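PDB 7KPO: response regulator from Vibrio cholerae O1 biovar El Tor, which probably binds DNA, as the DNA-binding domain of the sensor histidine kinase ChiS. Local coordinates for residues F34-L40 with N75-I80; L12-T17 with L55-I61; S18-Y22 with E90-I94. All coordinates share one frame; numbering follows the deposited sequence.

Interaction 1 of 3, residues F34-L40 with N75-I80; sequences FAEQSGL and NSLDYI
From helix 70-83 the side chain of Tyr79 reaches to the last turn of helix 31-38, where it meets Phe34, Gln37 and Ser38, with Leu40 beside its base. At the root, CB meets Leu40 CD1 at 4.1 Å. The ring then swings toward helix 31-38, because CG is anti to the backbone N (chi1 -177°). One ring edge carbon, CD1, is 3.7 Å from Phe34 CE1; the rings meet obliquely, their planes 61° apart. Over the ring centre sits Ser38 CB, 3.5 Å from the centroid in a CH-pi contact that a small side chain allows. At the tip, OH lies 3.6 Å from Gln37 CG, alongside the aliphatic part of that exposed glutamine.

The two helices run almost at right angles, 89° between segment axes 11.5 Å apart, in a largely helical domain where helix 31-38 ends and the chain turns toward the strand hairpin 44-51. Gly39 makes the exit with positive phi. Ser38 OG bonds back to Phe34 O (2.7 Å) and accepts from Leu40 N (3.0 Å), forming an ST turn that also aims Leu40 at helix 70-83. Phe34 O thus takes two donors, Ser38 N and OG, from opposite faces of its plane.

The Phe34 ring has a neighbour over each face: Ile80 CD1 stands over one in a CH-pi contact, and Ser38 OG lies above the other, toward the rim. Ser76 OG comes to its edge near CZ, its polar needs met by Thr72 O and the indole NH of Trp41.

Interaction 2 of 3, residues L12-T17 with L55-I61; sequences LVEAMT and LDKYLRI
Val13 of helix 2-27 pushes its two methyls against the backbone of a type I beta turn, Lys57 to Arg60, that begins at the end of the short helix 53-57. This short helix comes after the strand hairpin, and the turn lays the chain across the long N-terminal helix. The branches of the valine divide the work: CG1 meets Leu59 O at 3.7 Å, while CG2 faces Tyr58 O and reaches Ile61 CD1 at 4.1 Å. A beta-branched residue suits this place because its broad end covers two peptide groups at once. One helical turn on, Thr17 CG2 presses on Leu59 O at 3.4 Å, its hydroxyl being turned back to its own helix (chi1 60°).

On the inner side, Leu12 slants across the edge of the Tyr58 ring, its CD2 4.1 Å from Tyr58 CD2. That ring also meets Trp41 edge-to-face, and its OH bonds Arg69 N. Met16, a selenomethionine bent at chi2 and chi3, and Leu55 slant across each other; the close approach of their tips is doubtful, since Met16 has two conformers. Buried among these hydrocarbons is Tyr58 O, 3.7 Å from Val13 CG2 and without a hydrogen-bonding partner in the model.

Interaction 3 of 3, residues S18-Y22 with E90-I94; sequences SALNY and ERTHI. With SO4 (sulfate ion), chain D; SO4 (sulfate ion), chain B.
Glu90 OE2 is held by two waters that bring it to the backbone of helix 2-27. Water 1 donates to OE2 at 2.6 Å and to Ser18 O at 2.7 Å; a second water also donates to OE2 and, weakly, to Asn21 O. Ser18 O, which already accepts from Tyr22 N, and an ionised carboxylate are both acceptors, so a water that donates to each can join them. The other oxygen, OE1, pairs with Arg25. An extended chain carries the carboxylate past Tyr22, so that CD lies in the plane of the tyrosine ring, at its edge, 3.7 Å from CD1.

Tyr22 reaches across because its CG is anti to the backbone N (chi1 180°). Its ring has Arg91 CA over one face, and its OH bonds Glu86 O just before helix 89-106. Helices 2-27 and 89-106 pack here roughly antiparallel, at 148° with segment axes 9.7 Å apart, in this mostly helical domain. Ile94 fills the seam between them: CD1 lies against Tyr22 CB, at 3.4 Å, and the small Ala19 leaves room for the branched side chain beside it.

Beyond the tyrosine, the extended Arg91 turns its guanidinium edge to sulfate, probably from the crystallisation liquor. The two modelled ions overlap, so they are probably alternatives; in one of them, chain D, O1 accepts from NH2 at 2.8 Å. Arg91 NH1 also forms salt bridges with Glu95 and with Glu95 of the second subunit. Lys85 and Arg98 of both subunits, and Arg91 of the second subunit, complete the basic ring around the sulfate.

In the fold
Interactions 2 and 3 share helix 2-27, which presents successive turns to different partners: the turn at the end of helix 53-57 in one, helix 89-106 in the other. Interaction 1 joins two other helices, 31-38 and 70-83, yet it closes over the same interior, with Ser76 on Met16, Leu77 and Ile80 on Ala19, and Phe34 on Leu20. All three are partly buried; interaction 2 lies nearest the centre of the chain. Chemistry follows place: aromatic and CH-pi contacts in interaction 1, methyls against carbonyls in interaction 2, and waters, charges and a sulfate in interaction 3, where the second subunit approaches. A probable hydrogen bond between Glu14 and His93 joins the last two.

Interaction 1 of 3, residues F34-L40 with N75-I80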
loop_
_atom_site.group_PDB
_atom_site.type_symbol
_atom_site.label_atom_id
_atom_site.label_comp_id
_atom_site.label_asym_id
_atom_site.label_seq_id
_atom_site.Cartn_x
_atom_site.Cartn_y
_atom_site.Cartn_z
ATOM N N PHE A 34 -11.478 -12.114 8.552
ATOM C CA PHE A 34 -10.953 -10.734 8.650
ATOM C C PHE A 34 -11.305 -10.155 10.030
ATOM O O PHE A 34 -10.420 -9.596 10.698
ATOM C CB PHE A 34 -11.509 -9.852 7.532
ATOM C CG PHE A 34 -11.487 -8.399 7.917
ATOM C CD1 PHE A 34 -10.289 -7.724 8.075
ATOM C CD2 PHE A 34 -12.667 -7.736 8.199
ATOM C CE1 PHE A 34 -10.274 -6.404 8.489
ATOM C CE2 PHE A 34 -12.650 -6.413 8.606
ATOM C CZ PHE A 34 -11.455 -5.751 8.746
ATOM N N ALA A 35 -12.565 -10.293 10.444
ATOM C CA ALA A 35 -13.025 -9.725 11.735
ATOM C C ALA A 35 -12.315 -10.392 12.904
ATOM O O ALA A 35 -11.821 -9.696 13.792
ATOM C CB ALA A 35 -14.532 -9.924 11.866
ATOM N N GLU A 36 -12.300 -11.713 12.880
ATOM C CA GLU A 36 -11.732 -12.492 13.993
ATOM C C GLU A 36 -10.220 -12.269 14.104
ATOM O O GLU A 36 -9.738 -12.004 15.219
ATOM C CB GLU A 36 -12.067 -13.961 13.756
ATOM C CG GLU A 36 -11.555 -14.855 14.851
ATOM C CD GLU A 36 -12.111 -14.518 16.217
ATOM O OE1 GLU A 36 -13.316 -14.188 16.299
ATOM O OE2 GLU A 36 -11.335 -14.567 17.191
ATOM N N GLN A 37 -9.503 -12.355 12.984
ATOM C CA GLN A 37 -8.025 -12.235 13.033
ATOM C C GLN A 37 -7.615 -10.792 13.362
ATOM O O GLN A 37 -6.690 -10.610 14.171
ATOM C CB GLN A 37 -7.430 -12.713 11.709
ATOM C CG GLN A 37 -5.965 -13.102 11.820
ATOM C CD GLN A 37 -5.743 -14.333 12.674
ATOM O OE1 GLN A 37 -6.650 -15.139 12.905
ATOM N NE2 GLN A 37 -4.515 -14.502 13.142
ATOM N N SER A 38 -8.288 -9.804 12.770
ATOM C CA SER A 38 -7.920 -8.383 13.013
ATOM C C SER A 38 -8.371 -7.918 14.399
ATOM O O SER A 38 -7.756 -6.978 14.926
ATOM C CB SER A 38 -8.528 -7.483 11.972
ATOM O OG SER A 38 -9.933 -7.354 12.161
ATOM N N GLY A 39 -9.444 -8.514 14.921
ATOM C CA GLY A 39 -10.039 -8.073 16.194
ATOM C C GLY A 39 -10.783 -6.753 16.035
ATOM O O GLY A 39 -11.208 -6.189 17.051
ATOM N N LEU A 40 -10.993 -6.296 14.802
ATOM C CA LEU A 40 -11.630 -4.963 14.612
ATOM C C LEU A 40 -13.155 -5.031 14.709
ATOM O O LEU A 40 -13.758 -3.966 14.929
ATOM C CB LEU A 40 -11.196 -4.397 13.258
ATOM C CG LEU A 40 -9.729 -3.986 13.178
ATOM C CD1 LEU A 40 -9.339 -3.679 11.748
ATOM C CD2 LEU A 40 -9.448 -2.791 14.077
ATOM N N ASN A 75 -9.229 1.746 9.940
ATOM C CA ASN A 75 -8.317 0.687 10.448
ATOM C C ASN A 75 -8.548 -0.607 9.659
ATOM O O ASN A 75 -7.584 -1.350 9.445
ATOM C CB ASN A 75 -8.505 0.432 11.943
ATOM C CG ASN A 75 -8.017 1.576 12.802
ATOM O OD1 ASN A 75 -7.231 2.403 12.352
ATOM N ND2 ASN A 75 -8.478 1.617 14.038
ATOM N N SER A 76 -9.791 -0.860 9.260
ATOM C CA SER A 76 -10.147 -2.060 8.462
ATOM C C SER A 76 -9.489 -1.977 7.079
ATOM O O SER A 76 -8.895 -2.975 6.627
ATOM C CB SER A 76 -11.635 -2.189 8.340
ATOM O OG SER A 76 -12.234 -2.384 9.611
ATOM N N LEU A 77 -9.625 -0.825 6.412
ATOM C CA LEU A 77 -8.990 -0.636 5.086
ATOM C C LEU A 77 -7.471 -0.816 5.235
ATOM O O LEU A 77 -6.866 -1.513 4.405
ATOM C CB LEU A 77 -9.324 0.755 4.533
ATOM C CG LEU A 77 -10.807 1.118 4.426
ATOM C CD1 LEU A 77 -10.974 2.511 3.847
ATOM C CD2 LEU A 77 -11.578 0.119 3.587
ATOM N N ASP A 78 -6.878 -0.236 6.281
ATOM C CA ASP A 78 -5.409 -0.340 6.503
ATOM C C ASP A 78 -5.009 -1.800 6.755
ATOM O O ASP A 78 -3.985 -2.239 6.213
ATOM C CB ASP A 78 -4.963 0.547 7.665
ATOM C CG ASP A 78 -5.040 2.038 7.381
ATOM O OD1 ASP A 78 -5.203 2.408 6.205
ATOM O OD2 ASP A 78 -4.954 2.815 8.347
ATOM N N TYR A 79 -5.793 -2.526 7.550
ATOM C CA TYR A 79 -5.469 -3.939 7.872
ATOM C C TYR A 79 -5.486 -4.780 6.593
ATOM O O TYR A 79 -4.562 -5.579 6.339
ATOM C CB TYR A 79 -6.462 -4.499 8.888
ATOM C CG TYR A 79 -6.158 -5.911 9.308
ATOM C CD1 TYR A 79 -6.607 -6.990 8.566
ATOM C CD2 TYR A 79 -5.402 -6.169 10.439
ATOM C CE1 TYR A 79 -6.322 -8.291 8.942
ATOM C CE2 TYR A 79 -5.108 -7.464 10.829
ATOM C CZ TYR A 79 -5.573 -8.529 10.078
ATOM O OH TYR A 79 -5.294 -9.811 10.452
ATOM N N ILE A 80 -6.541 -4.613 5.800
ATOM C CA ILE A 80 -6.681 -5.392 4.538
ATOM C C ILE A 80 -5.527 -5.041 3.588
ATOM O O ILE A 80 -4.932 -5.973 3.016
ATOM C CB ILE A 80 -8.087 -5.171 3.954
ATOM C CG1 ILE A 80 -9.110 -5.853 4.870
ATOM C CG2 ILE A 80 -8.165 -5.668 2.519
ATOM C CD1 ILE A 80 -10.550 -5.502 4.595
#

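Interaction 2 of 3, residues L12-T17 with L55-I61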
loop_
_atom_site.group_PDB
_atom_site.type_symbol
_atom_site.label_atom_id
_atom_site.label_comp_id
_atom_site.label_asym_id
_atom_site.label_seq_id
_atom_site.Cartn_x
_atom_site.Cartn_y
_atom_site.Cartn_z
ATOM N N LEU A 12 -18.096 5.401 2.477
ATOM C CA LEU A 12 -17.760 4.404 3.527
ATOM C C LEU A 12 -18.265 3.017 3.100
ATOM O O LEU A 12 -17.523 2.037 3.263
ATOM C CB LEU A 12 -18.387 4.846 4.854
ATOM C CG LEU A 12 -17.789 4.213 6.111
ATOM C CD1 LEU A 12 -16.378 4.717 6.347
ATOM C CD2 LEU A 12 -18.648 4.510 7.327
ATOM N N VAL A 13 -19.483 2.941 2.561
ATOM C CA VAL A 13 -20.049 1.632 2.134
ATOM C C VAL A 13 -19.252 1.096 0.939
ATOM O O VAL A 13 -18.926 -0.105 0.921
ATOM C CB VAL A 13 -21.553 1.736 1.834
ATOM C CG1 VAL A 13 -22.073 0.472 1.168
ATOM C CG2 VAL A 13 -22.354 2.058 3.089
ATOM N N GLU A 14 -18.965 1.958 -0.041
ATOM C CA GLU A 14 -18.170 1.550 -1.231
ATOM C C GLU A 14 -16.801 1.037 -0.769
ATOM O O GLU A 14 -16.386 -0.048 -1.205
ATOM C CB GLU A 14 -18.001 2.725 -2.199
ATOM C CG GLU A 14 -17.128 2.411 -3.405
ATOM C CD GLU A 14 -17.652 1.332 -4.342
ATOM O OE1 GLU A 14 -18.865 1.039 -4.304
ATOM O OE2 GLU A 14 -16.839 0.775 -5.107
ATOM N N ALA A 15 -16.147 1.785 0.116
ATOM C CA ALA A 15 -14.794 1.414 0.586
ATOM C C ALA A 15 -14.793 0.074 1.327
ATOM O O ALA A 15 -13.941 -0.771 1.063
ATOM C CB ALA A 15 -14.240 2.517 1.453
HETATM N N MSE A 16 -15.761 -0.110 2.226
HETATM C CA MSE A 16 -15.814 -1.315 3.034
HETATM C C MSE A 16 -16.104 -2.536 2.173
HETATM O O MSE A 16 -15.429 -3.554 2.287
HETATM C CB MSE A 16 -16.872 -1.171 4.128
HETATM C CG MSE A 16 -16.436 -0.288 5.261
HETATM SE SE MSE A 16 -14.791 -0.963 6.088
HETATM C CE MSE A 16 -15.180 -2.585 7.110
ATOM N N THR A 17 -17.113 -2.430 1.311
ATOM C CA THR A 17 -17.482 -3.551 0.460
ATOM C C THR A 17 -16.311 -3.900 -0.466
ATOM O O THR A 17 -15.992 -5.087 -0.611
ATOM C CB THR A 17 -18.764 -3.274 -0.332
ATOM O OG1 THR A 17 -18.600 -2.133 -1.170
ATOM C CG2 THR A 17 -19.948 -3.056 0.578
ATOM N N LEU A 55 -20.339 -5.433 11.582
ATOM C CA LEU A 55 -19.619 -5.218 10.302
ATOM C C LEU A 55 -20.605 -5.321 9.129
ATOM O O LEU A 55 -20.535 -4.505 8.203
ATOM C CB LEU A 55 -18.527 -6.283 10.179
ATOM C CG LEU A 55 -17.800 -6.348 8.836
ATOM C CD1 LEU A 55 -17.130 -5.022 8.501
ATOM C CD2 LEU A 55 -16.784 -7.483 8.842
ATOM N N ASP A 56 -21.512 -6.292 9.180
ATOM C CA ASP A 56 -22.455 -6.516 8.055
ATOM C C ASP A 56 -23.293 -5.264 7.791
ATOM O O ASP A 56 -23.669 -5.046 6.636
ATOM C CB ASP A 56 -23.348 -7.725 8.329
ATOM C CG ASP A 56 -22.607 -9.049 8.339
ATOM O OD1 ASP A 56 -21.407 -9.062 7.997
ATOM O OD2 ASP A 56 -23.242 -10.061 8.672
ATOM N N LYS A 57 -23.566 -4.468 8.820
ATOM C CA LYS A 57 -24.401 -3.247 8.650
ATOM C C LYS A 57 -23.685 -2.221 7.765
ATOM O O LYS A 57 -24.368 -1.389 7.156
ATOM C CB LYS A 57 -24.717 -2.618 10.010
ATOM C CG LYS A 57 -25.577 -3.480 10.924
ATOM C CD LYS A 57 -25.870 -2.852 12.264
ATOM C CE LYS A 57 -26.720 -3.748 13.138
ATOM N NZ LYS A 57 -27.027 -3.116 14.442
ATOM N N TYR A 58 -22.359 -2.296 7.675
ATOM C CA TYR A 58 -21.555 -1.309 6.912
ATOM C C TYR A 58 -21.487 -1.663 5.426
ATOM O O TYR A 58 -20.879 -0.893 4.674
ATOM C CB TYR A 58 -20.145 -1.233 7.503
ATOM C CG TYR A 58 -20.071 -0.486 8.809
ATOM C CD1 TYR A 58 -20.581 -1.015 9.981
ATOM C CD2 TYR A 58 -19.471 0.758 8.873
ATOM C CE1 TYR A 58 -20.507 -0.321 11.180
ATOM C CE2 TYR A 58 -19.396 1.469 10.058
ATOM C CZ TYR A 58 -19.920 0.934 11.217
ATOM O OH TYR A 58 -19.831 1.630 12.389
ATOM N N LEU A 59 -22.157 -2.737 5.007
ATOM C CA LEU A 59 -22.014 -3.207 3.605
ATOM C C LEU A 59 -23.200 -2.756 2.751
ATOM O O LEU A 59 -23.190 -3.055 1.554
ATOM C CB LEU A 59 -21.841 -4.729 3.614
ATOM C CG LEU A 59 -20.715 -5.247 4.517
ATOM C CD1 LEU A 59 -20.582 -6.758 4.410
ATOM C CD2 LEU A 59 -19.388 -4.566 4.202
ATOM N N ARG A 60 -24.159 -2.047 3.348
ATOM C CA ARG A 60 -25.336 -1.515 2.615
ATOM C C ARG A 60 -25.648 -0.132 3.181
ATOM O O ARG A 60 -25.635 0.032 4.413
ATOM C CB ARG A 60 -26.566 -2.424 2.755
ATOM C CG ARG A 60 -26.380 -3.820 2.180
ATOM C CD ARG A 60 -27.584 -4.743 2.309
ATOM N NE ARG A 60 -28.735 -4.398 1.474
ATOM C CZ ARG A 60 -29.928 -3.980 1.909
ATOM N NH1 ARG A 60 -30.179 -3.855 3.203
ATOM N NH2 ARG A 60 -30.885 -3.714 1.033
ATOM N N ILE A 61 -25.972 0.819 2.316
ATOM C CA ILE A 61 -26.299 2.176 2.829
ATOM C C ILE A 61 -27.560 2.109 3.708
ATOM O O ILE A 61 -27.634 2.879 4.667
ATOM C CB ILE A 61 -26.434 3.173 1.660
ATOM C CG1 ILE A 61 -26.395 4.624 2.140
ATOM C CG2 ILE A 61 -27.672 2.904 0.817
ATOM C CD1 ILE A 61 -25.103 5.023 2.827
#

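Interaction 3 of 3, residues S18-Y22 with E90-I94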
loop_
_atom_site.group_PDB
_atom_site.type_symbol
_atom_site.label_atom_id
_atom_site.label_comp_id
_atom_site.label_asym_id
_atom_site.label_seq_id
_atom_site.Cartn_x
_atom_site.Cartn_y
_atom_site.Cartn_z
ATOM N N SER A 18 -15.686 -2.877 -1.055
ATOM C CA SER A 18 -14.532 -3.091 -1.965
ATOM C C SER A 18 -13.406 -3.791 -1.205
ATOM O O SER A 18 -12.846 -4.779 -1.711
ATOM C CB SER A 18 -14.035 -1.780 -2.534
ATOM O OG SER A 18 -14.991 -1.191 -3.399
ATOM N N ALA A 19 -13.108 -3.292 -0.013
ATOM C CA ALA A 19 -11.993 -3.844 0.782
ATOM C C ALA A 19 -12.277 -5.303 1.147
ATOM O O ALA A 19 -11.360 -6.127 1.056
ATOM C CB ALA A 19 -11.765 -2.996 2.003
ATOM N N LEU A 20 -13.504 -5.615 1.560
ATOM C CA LEU A 20 -13.812 -7.019 1.944
ATOM C C LEU A 20 -13.749 -7.939 0.728
ATOM O O LEU A 20 -13.265 -9.062 0.872
ATOM C CB LEU A 20 -15.180 -7.093 2.620
ATOM C CG LEU A 20 -15.178 -6.704 4.091
ATOM C CD1 LEU A 20 -16.592 -6.597 4.617
ATOM C CD2 LEU A 20 -14.375 -7.703 4.916
ATOM N N ASN A 21 -14.233 -7.486 -0.422
ATOM C CA ASN A 21 -14.174 -8.345 -1.632
ATOM C C ASN A 21 -12.708 -8.637 -1.970
ATOM O O ASN A 21 -12.390 -9.783 -2.345
ATOM C CB ASN A 21 -14.921 -7.695 -2.793
ATOM C CG ASN A 21 -16.403 -7.543 -2.524
ATOM O OD1 ASN A 21 -16.954 -8.194 -1.635
ATOM N ND2 ASN A 21 -17.055 -6.688 -3.293
ATOM N N TYR A 22 -11.846 -7.630 -1.834
ATOM C CA TYR A 22 -10.398 -7.785 -2.116
ATOM C C TYR A 22 -9.771 -8.742 -1.091
ATOM O O TYR A 22 -9.026 -9.651 -1.479
ATOM C CB TYR A 22 -9.782 -6.389 -2.127
ATOM C CG TYR A 22 -8.304 -6.327 -2.388
ATOM C CD1 TYR A 22 -7.787 -6.536 -3.655
ATOM C CD2 TYR A 22 -7.425 -5.984 -1.377
ATOM C CE1 TYR A 22 -6.427 -6.442 -3.900
ATOM C CE2 TYR A 22 -6.064 -5.885 -1.605
ATOM C CZ TYR A 22 -5.563 -6.117 -2.870
ATOM O OH TYR A 22 -4.219 -6.023 -3.079
ATOM N N GLU A 90 -8.172 -3.199 -8.604
ATOM C CA GLU A 90 -9.002 -3.447 -7.400
ATOM C C GLU A 90 -8.330 -2.808 -6.180
ATOM O O GLU A 90 -9.018 -2.129 -5.398
ATOM C CB GLU A 90 -9.210 -4.947 -7.228
ATOM C CG GLU A 90 -10.244 -5.287 -6.184
ATOM C CD GLU A 90 -10.558 -6.764 -6.062
ATOM O OE1 GLU A 90 -9.911 -7.567 -6.756
ATOM O OE2 GLU A 90 -11.450 -7.109 -5.278
ATOM N N ARG A 91 -7.024 -3.015 -6.024
ATOM C CA ARG A 91 -6.304 -2.429 -4.870
ATOM C C ARG A 91 -6.265 -0.902 -4.991
ATOM O O ARG A 91 -6.502 -0.212 -3.986
ATOM C CB ARG A 91 -4.885 -2.985 -4.790
ATOM C CG ARG A 91 -4.227 -2.709 -3.451
ATOM C CD ARG A 91 -2.856 -3.338 -3.372
ATOM N NE ARG A 91 -2.438 -3.534 -1.987
ATOM C CZ ARG A 91 -1.780 -2.641 -1.258
ATOM N NH1 ARG A 91 -1.453 -1.470 -1.774
ATOM N NH2 ARG A 91 -1.451 -2.919 -0.011
ATOM N N THR A 92 -5.976 -0.392 -6.183
ATOM C CA THR A 92 -5.901 1.075 -6.389
ATOM C C THR A 92 -7.243 1.709 -5.998
ATOM O O THR A 92 -7.241 2.784 -5.372
ATOM C CB THR A 92 -5.503 1.373 -7.837
ATOM O OG1 THR A 92 -4.187 0.852 -8.047
ATOM C CG2 THR A 92 -5.549 2.849 -8.161
ATOM N N HIS A 93 -8.348 1.058 -6.346
ATOM C CA HIS A 93 -9.689 1.607 -6.020
ATOM C C HIS A 93 -9.845 1.752 -4.507
ATOM O O HIS A 93 -10.359 2.784 -4.058
ATOM C CB HIS A 93 -10.769 0.711 -6.632
ATOM C CG HIS A 93 -12.154 1.115 -6.272
ATOM N ND1 HIS A 93 -12.752 2.238 -6.799
ATOM C CD2 HIS A 93 -13.069 0.542 -5.467
ATOM C CE1 HIS A 93 -13.975 2.347 -6.317
ATOM N NE2 HIS A 93 -14.192 1.317 -5.506
ATOM N N ILE A 94 -9.408 0.753 -3.748
ATOM C CA ILE A 94 -9.511 0.814 -2.262
ATOM C C ILE A 94 -8.640 1.968 -1.755
ATOM O O ILE A 94 -9.095 2.725 -0.883
ATOM C CB ILE A 94 -9.120 -0.536 -1.642
ATOM C CG1 ILE A 94 -10.107 -1.627 -2.063
ATOM C CG2 ILE A 94 -9.030 -0.415 -0.131
ATOM C CD1 ILE A 94 -9.573 -3.027 -1.933
HETATM S S SO4 D . 1.561 -1.038 0.671
HETATM O O1 SO4 D . 0.312 -1.283 1.346
HETATM O O2 SO4 D . 1.306 -0.655 -0.698
HETATM O O3 SO4 D . 2.355 -2.237 0.683
HETATM O O4 SO4 D . 2.263 0.019 1.354
HETATM S S SO4 B . -0.597 0.471 1.840
HETATM O O1 SO4 B . 0.813 0.622 1.584
HETATM O O2 SO4 B . -1.337 0.673 0.616
HETATM O O3 SO4 B . -1.015 1.448 2.808
HETATM O O4 SO4 B . -0.841 -0.855 2.349
HETATM O O HOH W 1 -12.738 -4.975 -4.403
HETATM O O HOH W 2 -12.118 -9.548 -5.542
#